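Protein BOLA1, chloroplastic (Arabidopsis thaliana, PDB 4PUG) may act, alone or with a glutaredoxin, as a redox-regulated transcriptional regulator or a regulator of iron-sulfur cluster biogenesis, and binds a labile iron-sulfur cluster in glutaredoxin heterodimers. Local coordinates at residues E4-R9 with R74-T79; R11-K16 with Y70-E75; K55-E58 with K64-R67. All coordinates share one frame; numbering follows the deposited sequence.

Contact 1 (E4-R9 with R74-T79); sequences ENRASR and REELDT
Arg9 takes the carboxylate of Glu76 side-on with two nitrogens: NE reaches Glu76 OE2 at 2.7 Å and NH2 reaches Glu76 OE1 at 2.9 Å. Both bonds use syn lone pairs and are fairly straight, and the two flat groups lie nearly coplanar, their planes 22° apart. Arg6 comes to it quite differently. Its NE bonds to Glu76 OE1 at 2.7 Å on the anti side, tilted out of the carboxylate plane and less straight than the Arg9 bonds, with its guanidinium plane turned 68° from the carboxylate. Glu76 OE1 is therefore gripped by both arginines, which completes a salt-bridge network that would probably keep this buried carboxylate ionised. Glu76 leaves its helix beside the contact rather than straight at it, and a bend at chi2 (-60°) brings the carboxylate round to the arginines. Farther along the Arg6 edge, NH2 makes a weak hydrogen bond to Thr79 O at 2.7 Å and another weak one to Thr79 OG1 at 3.2 Å. That threonine hydroxyl is itself tied down, donating to Glu75 O at 2.7 Å. Asn5 is the N-cap of its helix, with OD1 accepting from Ser8 N at 3.0 Å. Arg6 CA lies 3.5 Å above the Arg9 guanidinium plane, offset toward its rim. Leu81 packs against the side chains of both Arg6 and Glu76, while Arg6 NH1 forms a salt bridge with Asp43 and a hydrogen bond to Glu45 O. The network thus clips the start of helix 6-18 to helix 74-78, and Arg6 also ties both to the loop leading into strand 47-53.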
ATOM      1  N   GLU A   4      -6.501  -8.492  12.185  1.00 21.62           N
ATOM      2  CA  GLU A   4      -6.799  -7.079  12.003  1.00 22.85           C
ATOM      3  C   GLU A   4      -5.513  -6.258  12.077  1.00 22.74           C
ATOM      4  O   GLU A   4      -5.048  -5.926  13.167  1.00 36.56           O
ATOM      5  CB  GLU A   4      -7.788  -6.621  13.079  1.00 39.81           C
ATOM      6  CG  GLU A   4      -8.165  -5.149  13.043  1.00 53.07           C
ATOM      7  CD  GLU A   4      -9.027  -4.749  14.229  1.00 63.75           C
ATOM      8  OE1 GLU A   4      -9.293  -5.616  15.090  1.00 48.97           O
ATOM      9  OE2 GLU A   4      -9.434  -3.571  14.303  1.00 58.87           O
ATOM     10  N   ASN A   5      -4.933  -5.943  10.920  1.00 23.88           N
ATOM     11  CA  ASN A   5      -3.717  -5.131  10.875  1.00 16.03           C
ATOM     12  C   ASN A   5      -3.687  -4.132   9.714  1.00 14.83           C
ATOM     13  O   ASN A   5      -4.667  -3.995   8.980  1.00 12.88           O
ATOM     14  CB  ASN A   5      -2.457  -6.013  10.886  1.00 16.23           C
ATOM     15  CG  ASN A   5      -2.399  -6.985   9.715  1.00 22.86           C
ATOM     16  OD1 ASN A   5      -3.021  -6.770   8.674  1.00 14.55           O
ATOM     17  ND2 ASN A   5      -1.641  -8.064   9.885  1.00 16.97           N
ATOM     18  N   ARG A   6      -2.564  -3.437   9.558  1.00 13.60           N
ATOM     19  CA  ARG A   6      -2.418  -2.435   8.502  1.00 10.75           C
ATOM     20  C   ARG A   6      -2.460  -3.051   7.104  1.00 11.08           C
ATOM     21  O   ARG A   6      -3.084  -2.500   6.196  1.00 12.08           O
ATOM     22  CB  ARG A   6      -1.130  -1.625   8.691  1.00 11.46           C
ATOM     23  CG  ARG A   6      -0.668  -0.880   7.442  1.00 14.20           C
ATOM     24  CD  ARG A   6       0.213   0.309   7.789  1.00 13.39           C
ATOM     25  NE  ARG A   6      -0.513   1.292   8.586  1.00 16.50           N
ATOM     26  CZ  ARG A   6      -0.212   1.609   9.842  1.00 16.34           C
ATOM     27  NH1 ARG A   6       0.817   1.033  10.449  1.00 13.02           N
ATOM     28  NH2 ARG A   6      -0.939   2.513  10.487  1.00 14.29           N
ATOM     29  N   ALA A   7      -1.796  -4.191   6.940  1.00  9.58           N
ATOM     30  CA  ALA A   7      -1.758  -4.876   5.651  1.00 13.40           C
ATOM     31  C   ALA A   7      -3.166  -5.199   5.147  1.00 12.86           C
ATOM     32  O   ALA A   7      -3.509  -4.925   3.992  1.00  7.83           O
ATOM     33  CB  ALA A   7      -0.908  -6.136   5.749  1.00  7.90           C
ATOM     34  N   SER A   8      -3.980  -5.766   6.033  1.00 15.23           N
ATOM     35  CA  SER A   8      -5.364  -6.090   5.717  1.00 14.11           C
ATOM     36  C   SER A   8      -6.186  -4.853   5.366  1.00 12.48           C
ATOM     37  O   SER A   8      -6.971  -4.887   4.423  1.00 11.66           O
ATOM     38  CB  SER A   8      -6.029  -6.846   6.869  1.00 25.71           C
ATOM     39  OG  SER A   8      -6.134  -6.036   8.022  1.00 37.79           O
ATOM     40  N   ARG A   9      -6.016  -3.770   6.122  1.00 13.91           N
ATOM     41  CA  ARG A   9      -6.765  -2.541   5.854  1.00 16.98           C
ATOM     42  C   ARG A   9      -6.413  -1.998   4.483  1.00 14.11           C
ATOM     43  O   ARG A   9      -7.291  -1.640   3.701  1.00 18.52           O
ATOM     44  CB  ARG A   9      -6.493  -1.474   6.919  1.00 16.67           C
ATOM     45  CG  ARG A   9      -7.065  -1.789   8.290  1.00 16.67           C
ATOM     46  CD  ARG A   9      -7.086  -0.559   9.188  1.00 18.18           C
ATOM     47  NE  ARG A   9      -5.757   0.016   9.377  1.00 21.22           N
ATOM     48  CZ  ARG A   9      -4.892  -0.388  10.301  1.00 17.87           C
ATOM     49  NH1 ARG A   9      -5.211  -1.380  11.122  1.00 17.19           N
ATOM     50  NH2 ARG A   9      -3.706   0.195  10.403  1.00 13.42           N
ATOM     51  N   ARG A  74      -4.178   7.749   3.021  1.00 15.63           N
ATOM     52  CA  ARG A  74      -3.817   8.890   3.861  1.00 18.55           C
ATOM     53  C   ARG A  74      -3.940   8.590   5.355  1.00 17.98           C
ATOM     54  O   ARG A  74      -3.102   9.018   6.148  1.00 12.30           O
ATOM     55  CB  ARG A  74      -4.656  10.118   3.499  1.00 23.72           C
ATOM     56  CG  ARG A  74      -4.269  11.374   4.266  1.00 36.83           C
ATOM     57  CD  ARG A  74      -5.051  12.578   3.775  1.00 47.95           C
ATOM     58  NE  ARG A  74      -4.802  12.847   2.362  1.00 47.97           N
ATOM     59  CZ  ARG A  74      -5.730  13.257   1.503  1.00 55.94           C
ATOM     60  NH1 ARG A  74      -6.978  13.444   1.912  1.00 50.88           N
ATOM     61  NH2 ARG A  74      -5.413  13.478   0.235  1.00 53.44           N
ATOM     62  N   GLU A  75      -4.985   7.857   5.733  1.00 13.37           N
ATOM     63  CA  GLU A  75      -5.188   7.484   7.130  1.00 11.78           C
ATOM     64  C   GLU A  75      -4.029   6.642   7.651  1.00 13.89           C
ATOM     65  O   GLU A  75      -3.564   6.839   8.774  1.00 13.00           O
ATOM     66  CB  GLU A  75      -6.504   6.722   7.307  1.00 19.99           C
ATOM     67  CG  GLU A  75      -6.719   6.181   8.714  1.00 25.33           C
ATOM     68  CD  GLU A  75      -8.033   5.442   8.863  1.00 20.78           C
ATOM     69  OE1 GLU A  75      -8.298   4.522   8.061  1.00 30.23           O
ATOM     70  OE2 GLU A  75      -8.802   5.781   9.786  1.00 22.83           O
ATOM     71  N   GLU A  76      -3.569   5.705   6.830  1.00 15.37           N
ATOM     72  CA  GLU A  76      -2.457   4.844   7.214  1.00 14.61           C
ATOM     73  C   GLU A  76      -1.164   5.643   7.360  1.00 15.54           C
ATOM     74  O   GLU A  76      -0.379   5.400   8.275  1.00 15.87           O
ATOM     75  CB  GLU A  76      -2.276   3.699   6.212  1.00 11.23           C
ATOM     76  CG  GLU A  76      -3.515   2.825   6.022  1.00 12.74           C
ATOM     77  CD  GLU A  76      -3.969   2.143   7.304  1.00 17.86           C
ATOM     78  OE1 GLU A  76      -3.139   1.959   8.221  1.00 13.36           O
ATOM     79  OE2 GLU A  76      -5.162   1.786   7.394  1.00 22.93           O
ATOM     80  N   LEU A  77      -0.956   6.605   6.465  1.00 13.26           N
ATOM     81  CA  LEU A  77       0.228   7.460   6.512  1.00 16.77           C
ATOM     82  C   LEU A  77       0.249   8.338   7.759  1.00 23.23           C
ATOM     83  O   LEU A  77       1.310   8.771   8.207  1.00 22.92           O
ATOM     84  CB  LEU A  77       0.304   8.336   5.262  1.00 30.90           C
ATOM     85  CG  LEU A  77       0.619   7.620   3.951  1.00 21.81           C
ATOM     86  CD1 LEU A  77       0.343   8.537   2.777  1.00 22.70           C
ATOM     87  CD2 LEU A  77       2.066   7.150   3.938  1.00 24.07           C
ATOM     88  N   ASP A  78      -0.930   8.600   8.314  1.00 20.67           N
ATOM     89  CA  ASP A  78      -1.044   9.421   9.512  1.00 18.60           C
ATOM     90  C   ASP A  78      -1.005   8.580  10.784  1.00 13.61           C
ATOM     91  O   ASP A  78      -0.929   9.121  11.886  1.00 15.78           O
ATOM     92  CB  ASP A  78      -2.338  10.238   9.481  1.00 27.45           C
ATOM     93  CG  ASP A  78      -2.366  11.243   8.350  1.00 37.14           C
ATOM     94  OD1 ASP A  78      -1.281  11.612   7.856  1.00 39.96           O
ATOM     95  OD2 ASP A  78      -3.473  11.669   7.957  1.00 41.62           O
ATOM     96  N   THR A  79      -1.059   7.259  10.636  1.00 13.78           N
ATOM     97  CA  THR A  79      -1.185   6.385  11.801  1.00 16.24           C
ATOM     98  C   THR A  79      -0.154   5.257  11.890  1.00 20.87           C
ATOM     99  O   THR A  79      -0.434   4.218  12.488  1.00 13.95           O
ATOM    100  CB  THR A  79      -2.593   5.751  11.888  1.00 20.55           C
ATOM    101  OG1 THR A  79      -2.876   5.039  10.677  1.00 17.54           O
ATOM    102  CG2 THR A  79      -3.660   6.816  12.112  1.00 13.62           C
TER

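Contact 2 (R11-K16 with Y70-E75); sequences REKLQK and YHLLRE
Lys13 and Leu72 mark the nearest approach of the two backbones, CA to CA 7.2 Å, where helix 6-18 passes the point at which helix 62-72 ends, Leu73 leaves helical geometry and helix 74-78 begins. Lys13 bridges the gap with its aliphatic chain. With CG anti to the backbone N (chi1 -176°) and a bend at chi2, the chain runs across to the last turn of helix 62-72, and its CE sits 3.1 Å from Leu72 O and 4.1 Å from Leu72 CD2. The ammonium end goes on toward the start of the next helix. There a water accepts from Glu75 N at 3.1 Å and, weakly, from Lys13 NZ at 3.4 Å, so the backbone N-H in that first turn has a partner. Glu75 OE1 stands 5.8 Å from Lys13 NZ, opposite in charge but not in contact. These helices pack on one face of a three-stranded mixed sheet in the alpha/beta BolA fold, related to class II KH domains, and the apolar half of the contact faces that sheet. Leu14 carries it: its CD2 branch lies 4.2 Å from Leu72 CD1 and 4.4 Å from Leu73 CD2, so a single methyl meets both leucines at the junction of the two helices. Beyond the pair of segments, Leu14 rests on Val50 and Ile52 of strand 47-53 and on Leu23 and Ile25 of strand 22-27. Leu73 reaches Leu84 of strand 83-89 and Met10, and Leu72 leans instead on Glu17 and Leu18 near the end of helix 6-18.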
ATOM      1  N   ARG A  11      -5.152  -3.673   1.933  1.00 15.46           N
ATOM      2  CA  ARG A  11      -5.697  -4.565   0.908  1.00 13.47           C
ATOM      3  C   ARG A  11      -7.188  -4.346   0.689  1.00 15.36           C
ATOM      4  O   ARG A  11      -7.641  -4.266  -0.449  1.00 16.41           O
ATOM      5  CB  ARG A  11      -5.431  -6.039   1.224  1.00 12.84           C
ATOM      6  CG  ARG A  11      -6.008  -6.978   0.170  1.00 13.58           C
ATOM      7  CD  ARG A  11      -5.498  -8.397   0.329  1.00 13.24           C
ATOM      8  NE  ARG A  11      -4.041  -8.460   0.263  1.00 14.96           N
ATOM      9  CZ  ARG A  11      -3.342  -8.494  -0.867  1.00 16.81           C
ATOM     10  NH1 ARG A  11      -3.961  -8.466  -2.039  1.00 14.24           N
ATOM     11  NH2 ARG A  11      -2.017  -8.553  -0.823  1.00 19.00           N
ATOM     12  N   GLU A  12      -7.942  -4.251   1.780  1.00 19.29           N
ATOM     13  CA  GLU A  12      -9.383  -4.031   1.704  1.00 18.65           C
ATOM     14  C   GLU A  12      -9.690  -2.740   0.964  1.00 21.69           C
ATOM     15  O   GLU A  12     -10.453  -2.737  -0.001  1.00 17.09           O
ATOM     16  CB  GLU A  12     -10.006  -4.003   3.105  1.00 16.30           C
ATOM     17  CG  GLU A  12     -11.528  -3.852   3.113  1.00 19.10           C
ATOM     18  CD  GLU A  12     -11.986  -2.403   3.210  1.00 24.26           C
ATOM     19  OE1 GLU A  12     -11.124  -1.517   3.382  1.00 30.17           O
ATOM     20  OE2 GLU A  12     -13.206  -2.149   3.118  1.00 21.18           O
ATOM     21  N   LYS A  13      -9.079  -1.649   1.417  1.00 15.92           N
ATOM     22  CA  LYS A  13      -9.276  -0.340   0.799  1.00 18.62           C
ATOM     23  C   LYS A  13      -8.920  -0.319  -0.686  1.00 19.01           C
ATOM     24  O   LYS A  13      -9.736   0.072  -1.514  1.00 17.11           O
ATOM     25  CB  LYS A  13      -8.478   0.736   1.534  1.00 19.11           C
ATOM     26  CG  LYS A  13      -8.718   2.127   0.986  1.00 32.90           C
ATOM     27  CD  LYS A  13      -9.097   3.098   2.087  1.00 29.38           C
ATOM     28  CE  LYS A  13      -9.668   4.381   1.503  1.00 30.32           C
ATOM     29  NZ  LYS A  13      -9.846   5.440   2.536  1.00 39.80           N
ATOM     30  N   LEU A  14      -7.705  -0.742  -1.018  1.00 21.20           N
ATOM     31  CA  LEU A  14      -7.252  -0.727  -2.409  1.00 20.27           C
ATOM     32  C   LEU A  14      -8.101  -1.616  -3.312  1.00 20.92           C
ATOM     33  O   LEU A  14      -8.518  -1.193  -4.393  1.00 20.45           O
ATOM     34  CB  LEU A  14      -5.779  -1.126  -2.507  1.00 12.59           C
ATOM     35  CG  LEU A  14      -4.799  -0.163  -1.841  1.00 15.47           C
ATOM     36  CD1 LEU A  14      -3.380  -0.705  -1.902  1.00 12.51           C
ATOM     37  CD2 LEU A  14      -4.883   1.212  -2.490  1.00 12.43           C
ATOM     38  N   GLN A  15      -8.363  -2.840  -2.864  1.00 17.01           N
ATOM     39  CA  GLN A  15      -9.166  -3.775  -3.644  1.00 19.10           C
ATOM     40  C   GLN A  15     -10.574  -3.236  -3.857  1.00 24.25           C
ATOM     41  O   GLN A  15     -11.139  -3.375  -4.938  1.00 21.66           O
ATOM     42  CB  GLN A  15      -9.224  -5.142  -2.964  1.00 17.18           C
ATOM     43  CG  GLN A  15      -9.826  -6.224  -3.830  1.00 19.80           C
ATOM     44  CD  GLN A  15      -8.993  -6.505  -5.066  1.00 21.85           C
ATOM     45  OE1 GLN A  15      -7.772  -6.646  -4.986  1.00 19.81           O
ATOM     46  NE2 GLN A  15      -9.649  -6.583  -6.219  1.00 25.01           N
ATOM     47  N   LYS A  16     -11.136  -2.611  -2.826  1.00 18.76           N
ATOM     48  CA  LYS A  16     -12.476  -2.044  -2.935  1.00 20.49           C
ATOM     49  C   LYS A  16     -12.524  -0.847  -3.889  1.00 21.38           C
ATOM     50  O   LYS A  16     -13.416  -0.758  -4.730  1.00 24.09           O
ATOM     51  CB  LYS A  16     -13.040  -1.655  -1.560  1.00 36.18           C
ATOM     52  CG  LYS A  16     -14.440  -1.055  -1.633  1.00 38.73           C
ATOM     53  CD  LYS A  16     -15.154  -1.082  -0.291  1.00 46.81           C
ATOM     54  CE  LYS A  16     -14.610  -0.031   0.658  1.00 51.20           C
ATOM     55  NZ  LYS A  16     -15.500   1.161   0.728  1.00 62.41           N
ATOM     56  N   TYR A  70      -2.049   7.519  -2.824  1.00 15.93           N
ATOM     57  CA  TYR A  70      -1.678   8.199  -1.583  1.00 17.74           C
ATOM     58  C   TYR A  70      -2.906   8.734  -0.856  1.00 26.31           C
ATOM     59  O   TYR A  70      -2.978   8.689   0.370  1.00 21.34           O
ATOM     60  CB  TYR A  70      -0.692   9.343  -1.848  1.00 24.46           C
ATOM     61  CG  TYR A  70       0.752   8.985  -1.565  1.00 21.23           C
ATOM     62  CD1 TYR A  70       1.387   9.418  -0.407  1.00 25.18           C
ATOM     63  CD2 TYR A  70       1.478   8.213  -2.457  1.00 23.24           C
ATOM     64  CE1 TYR A  70       2.710   9.087  -0.148  1.00 30.81           C
ATOM     65  CE2 TYR A  70       2.795   7.879  -2.207  1.00 26.60           C
ATOM     66  CZ  TYR A  70       3.405   8.317  -1.054  1.00 27.49           C
ATOM     67  OH  TYR A  70       4.717   7.979  -0.812  1.00 33.00           O
ATOM     68  N   HIS A  71      -3.867   9.237  -1.623  1.00 24.98           N
ATOM     69  CA  HIS A  71      -5.118   9.722  -1.061  1.00 25.67           C
ATOM     70  C   HIS A  71      -5.887   8.593  -0.388  1.00 24.80           C
ATOM     71  O   HIS A  71      -6.425   8.763   0.705  1.00 22.44           O
ATOM     72  CB  HIS A  71      -5.981  10.364  -2.144  1.00 18.36           C
ATOM     73  CG  HIS A  71      -7.381  10.654  -1.698  1.00 27.64           C
ATOM     74  ND1 HIS A  71      -7.689  11.688  -0.840  1.00 31.34           N
ATOM     75  CD2 HIS A  71      -8.551  10.038  -1.981  1.00 20.59           C
ATOM     76  CE1 HIS A  71      -8.990  11.700  -0.617  1.00 36.68           C
ATOM     77  NE2 HIS A  71      -9.538  10.707  -1.298  1.00 33.39           N
ATOM     78  N   LEU A  72      -5.938   7.436  -1.042  1.00 23.65           N
ATOM     79  CA  LEU A  72      -6.630   6.282  -0.472  1.00 19.51           C
ATOM     80  C   LEU A  72      -5.967   5.774   0.812  1.00 21.01           C
ATOM     81  O   LEU A  72      -6.629   5.190   1.669  1.00 22.71           O
ATOM     82  CB  LEU A  72      -6.730   5.149  -1.497  1.00 20.59           C
ATOM     83  CG  LEU A  72      -7.596   5.446  -2.722  1.00 19.24           C
ATOM     84  CD1 LEU A  72      -7.527   4.299  -3.717  1.00 18.31           C
ATOM     85  CD2 LEU A  72      -9.035   5.713  -2.304  1.00 17.87           C
ATOM     86  N   LEU A  73      -4.666   6.005   0.949  1.00 20.07           N
ATOM     87  CA  LEU A  73      -3.929   5.505   2.105  1.00 21.94           C
ATOM     88  C   LEU A  73      -3.507   6.603   3.080  1.00 20.18           C
ATOM     89  O   LEU A  73      -2.592   6.404   3.880  1.00 17.15           O
ATOM     90  CB  LEU A  73      -2.699   4.713   1.651  1.00 19.56           C
ATOM     91  CG  LEU A  73      -2.976   3.437   0.856  1.00 20.25           C
ATOM     92  CD1 LEU A  73      -1.677   2.741   0.484  1.00 22.34           C
ATOM     93  CD2 LEU A  73      -3.882   2.503   1.641  1.00 22.03           C
ATOM     94  N   ARG A  74      -4.178   7.749   3.021  1.00 15.63           N
ATOM     95  CA  ARG A  74      -3.817   8.890   3.861  1.00 18.55           C
ATOM     96  C   ARG A  74      -3.940   8.590   5.355  1.00 17.98           C
ATOM     97  O   ARG A  74      -3.102   9.018   6.148  1.00 12.30           O
ATOM     98  CB  ARG A  74      -4.656  10.118   3.499  1.00 23.72           C
ATOM     99  CG  ARG A  74      -4.269  11.374   4.266  1.00 36.83           C
ATOM    100  CD  ARG A  74      -5.051  12.578   3.775  1.00 47.95           C
ATOM    101  NE  ARG A  74      -4.802  12.847   2.362  1.00 47.97           N
ATOM    102  CZ  ARG A  74      -5.730  13.257   1.503  1.00 55.94           C
ATOM    103  NH1 ARG A  74      -6.978  13.444   1.912  1.00 50.88           N
ATOM    104  NH2 ARG A  74      -5.413  13.478   0.235  1.00 53.44           N
ATOM    105  N   GLU A  75      -4.985   7.857   5.733  1.00 13.37           N
ATOM    106  CA  GLU A  75      -5.188   7.484   7.130  1.00 11.78           C
ATOM    107  C   GLU A  75      -4.029   6.642   7.651  1.00 13.89           C
ATOM    108  O   GLU A  75      -3.564   6.839   8.774  1.00 13.00           O
ATOM    109  CB  GLU A  75      -6.504   6.722   7.307  1.00 19.99           C
ATOM    110  CG  GLU A  75      -6.719   6.181   8.714  1.00 25.33           C
ATOM    111  CD  GLU A  75      -8.033   5.442   8.863  1.00 20.78           C
ATOM    112  OE1 GLU A  75      -8.298   4.522   8.061  1.00 30.23           O
ATOM    113  OE2 GLU A  75      -8.802   5.781   9.786  1.00 22.83           O
TER
HETATM  114  O   HOH W   1      -7.666   7.248   4.384  1.00 17.12           O

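Contact 3 (K55-E58 with K64-R67); sequences KGFE and KRHR
Phe57 and Arg65 make the whole of the tight part here, their side chains crossing at a slant. Arg65 runs extended from CG to NE (chi2 180°), laying its methylenes across the phenylalanine: CG comes 3.7 Å from Phe57 CD1, and CD lies 3.8 Å from Phe57 CB. Phe57 CB in turn sits over one face of the guanidinium, toward its rim and 3.6 Å from Arg65 NE. Ring and guanidinium planes are only 16° apart, but it is CB and not the ring that covers the group. The polar end is held from outside: NE donates to the carbonyl of Met60, and NH1 bonds to Ser88 O and makes a salt bridge with Glu93. A leucine in place of Arg65 would probably leave Glu93 without its positive mate and Phe57 CB without the flat group it lies against. Away from this pair the contact is loose: Glu58 points away and Lys64 stays exposed, neither making a close contact across it. Phe57 and Arg65 thus draw the loop after strand 47-53 onto the first turns of helix 62-72, with Thr90 touching both and Ser88, near the end of strand 83-89, against Phe57.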
ATOM      1  N   LYS A  55      -7.646  -1.259 -13.988  1.00 23.65           N
ATOM      2  CA  LYS A  55      -8.102  -0.513 -15.165  1.00 26.73           C
ATOM      3  C   LYS A  55      -8.446   0.941 -14.849  1.00 27.07           C
ATOM      4  O   LYS A  55      -8.587   1.766 -15.754  1.00 27.01           O
ATOM      5  CB  LYS A  55      -9.333  -1.183 -15.778  1.00 28.22           C
ATOM      6  CG  LYS A  55      -9.078  -2.546 -16.392  1.00 34.99           C
ATOM      7  CD  LYS A  55     -10.388  -3.268 -16.677  1.00 43.89           C
ATOM      8  CE  LYS A  55     -10.150  -4.566 -17.429  1.00 51.40           C
ATOM      9  NZ  LYS A  55     -11.414  -5.326 -17.637  1.00 73.72           N
ATOM     10  N   GLY A  56      -8.595   1.246 -13.564  1.00 20.63           N
ATOM     11  CA  GLY A  56      -8.923   2.592 -13.129  1.00 13.32           C
ATOM     12  C   GLY A  56      -7.823   3.598 -13.411  1.00 18.85           C
ATOM     13  O   GLY A  56      -8.046   4.806 -13.334  1.00 24.16           O
ATOM     14  N   PHE A  57      -6.634   3.100 -13.742  1.00 19.42           N
ATOM     15  CA  PHE A  57      -5.479   3.952 -14.022  1.00 17.96           C
ATOM     16  C   PHE A  57      -5.417   4.427 -15.474  1.00 28.95           C
ATOM     17  O   PHE A  57      -4.582   5.265 -15.819  1.00 24.75           O
ATOM     18  CB  PHE A  57      -4.181   3.224 -13.670  1.00 22.09           C
ATOM     19  CG  PHE A  57      -4.004   2.977 -12.201  1.00 19.87           C
ATOM     20  CD1 PHE A  57      -4.389   3.931 -11.275  1.00 17.08           C
ATOM     21  CD2 PHE A  57      -3.458   1.788 -11.745  1.00 20.09           C
ATOM     22  CE1 PHE A  57      -4.229   3.707  -9.918  1.00 25.11           C
ATOM     23  CE2 PHE A  57      -3.296   1.555 -10.393  1.00 18.27           C
ATOM     24  CZ  PHE A  57      -3.682   2.518  -9.477  1.00 24.98           C
ATOM     25  N   GLU A  58      -6.291   3.885 -16.317  1.00 22.69           N
ATOM     26  CA  GLU A  58      -6.333   4.247 -17.734  1.00 21.45           C
ATOM     27  C   GLU A  58      -6.528   5.744 -17.960  1.00 18.72           C
ATOM     28  O   GLU A  58      -7.467   6.345 -17.437  1.00 20.76           O
ATOM     29  CB  GLU A  58      -7.432   3.465 -18.454  1.00 37.08           C
ATOM     30  CG  GLU A  58      -6.937   2.227 -19.178  1.00 41.82           C
ATOM     31  CD  GLU A  58      -8.015   1.175 -19.336  1.00 57.83           C
ATOM     32  OE1 GLU A  58      -9.209   1.519 -19.211  1.00 56.33           O
ATOM     33  OE2 GLU A  58      -7.666   0.001 -19.573  1.00 59.69           O
ATOM     34  N   LYS A  64      -0.990  11.453 -11.190  1.00 19.41           N
ATOM     35  CA  LYS A  64      -2.386  11.315 -10.793  1.00 22.94           C
ATOM     36  C   LYS A  64      -2.683   9.952 -10.166  1.00 27.35           C
ATOM     37  O   LYS A  64      -3.431   9.868  -9.187  1.00 17.99           O
ATOM     38  CB  LYS A  64      -3.299  11.546 -11.994  1.00 28.77           C
ATOM     39  CG  LYS A  64      -4.637  12.147 -11.649  1.00 37.27           C
ATOM     40  CD  LYS A  64      -5.519  12.204 -12.876  1.00 43.26           C
ATOM     41  CE  LYS A  64      -6.976  12.011 -12.505  1.00 37.70           C
ATOM     42  NZ  LYS A  64      -7.835  11.867 -13.712  1.00 34.01           N
ATOM     43  N   ARG A  65      -2.111   8.894 -10.739  1.00 22.12           N
ATOM     44  CA  ARG A  65      -2.249   7.544 -10.195  1.00 23.77           C
ATOM     45  C   ARG A  65      -1.725   7.508  -8.766  1.00 21.50           C
ATOM     46  O   ARG A  65      -2.420   7.098  -7.829  1.00 19.68           O
ATOM     47  CB  ARG A  65      -1.459   6.537 -11.042  1.00 17.74           C
ATOM     48  CG  ARG A  65      -1.916   6.403 -12.490  1.00 17.89           C
ATOM     49  CD  ARG A  65      -1.080   5.382 -13.267  1.00 23.21           C
ATOM     50  NE  ARG A  65      -1.457   5.348 -14.680  1.00 24.42           N
ATOM     51  CZ  ARG A  65      -1.032   4.443 -15.558  1.00 18.50           C
ATOM     52  NH1 ARG A  65      -0.208   3.474 -15.184  1.00 18.08           N
ATOM     53  NH2 ARG A  65      -1.441   4.508 -16.819  1.00 24.07           N
ATOM     54  N   HIS A  66      -0.483   7.953  -8.611  1.00 19.65           N
ATOM     55  CA  HIS A  66       0.160   7.961  -7.303  1.00 21.84           C
ATOM     56  C   HIS A  66      -0.531   8.870  -6.289  1.00 23.56           C
ATOM     57  O   HIS A  66      -0.581   8.546  -5.102  1.00 23.52           O
ATOM     58  CB  HIS A  66       1.644   8.301  -7.419  1.00 36.18           C
ATOM     59  CG  HIS A  66       2.483   7.164  -7.894  1.00 39.38           C
ATOM     60  ND1 HIS A  66       3.741   6.908  -7.408  1.00 43.17           N
ATOM     61  CD2 HIS A  66       2.237   6.195  -8.819  1.00 35.19           C
ATOM     62  CE1 HIS A  66       4.246   5.840  -8.003  1.00 43.71           C
ATOM     63  NE2 HIS A  66       3.341   5.394  -8.867  1.00 37.68           N
ATOM     64  N   ARG A  67      -1.058  10.004  -6.744  1.00 20.22           N
ATOM     65  CA  ARG A  67      -1.813  10.882  -5.850  1.00 14.74           C
ATOM     66  C   ARG A  67      -3.095  10.201  -5.406  1.00 24.89           C
ATOM     67  O   ARG A  67      -3.534  10.374  -4.269  1.00 20.92           O
ATOM     68  CB  ARG A  67      -2.171  12.195  -6.541  1.00 23.99           C
ATOM     69  CG  ARG A  67      -1.033  13.184  -6.668  1.00 36.68           C
ATOM     70  CD  ARG A  67      -1.454  14.379  -7.517  1.00 46.30           C
ATOM     71  NE  ARG A  67      -2.088  15.428  -6.722  1.00 49.91           N
ATOM     72  CZ  ARG A  67      -3.391  15.507  -6.474  1.00 51.42           C
ATOM     73  NH1 ARG A  67      -4.226  14.595  -6.960  1.00 41.43           N
ATOM     74  NH2 ARG A  67      -3.864  16.504  -5.736  1.00 50.61           N
TER

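How the contacts relate
Contacts 1 and 2 both use helix 6-18: contact 1 sets it against helix 74-78, while contact 2 bears mainly on the end of helix 62-72 and the junction to helix 74-78. Their centres are 8 Å apart, and Leu77 CD1 packs on Tyr70 CD1 at 3.5 Å. Their chemistry differs: contact 1 is a charged network round the buried carboxylate of Glu76, held by arginines in the first turns of helix 6-18, whereas contact 2 sets leucines against the sheet and leaves its lysine on the more open side. Contact 3 is local, joining a loop to the helix that follows. Its touching pair is buried, yet it lies farther from the chain centre, on the side opposite contact 1.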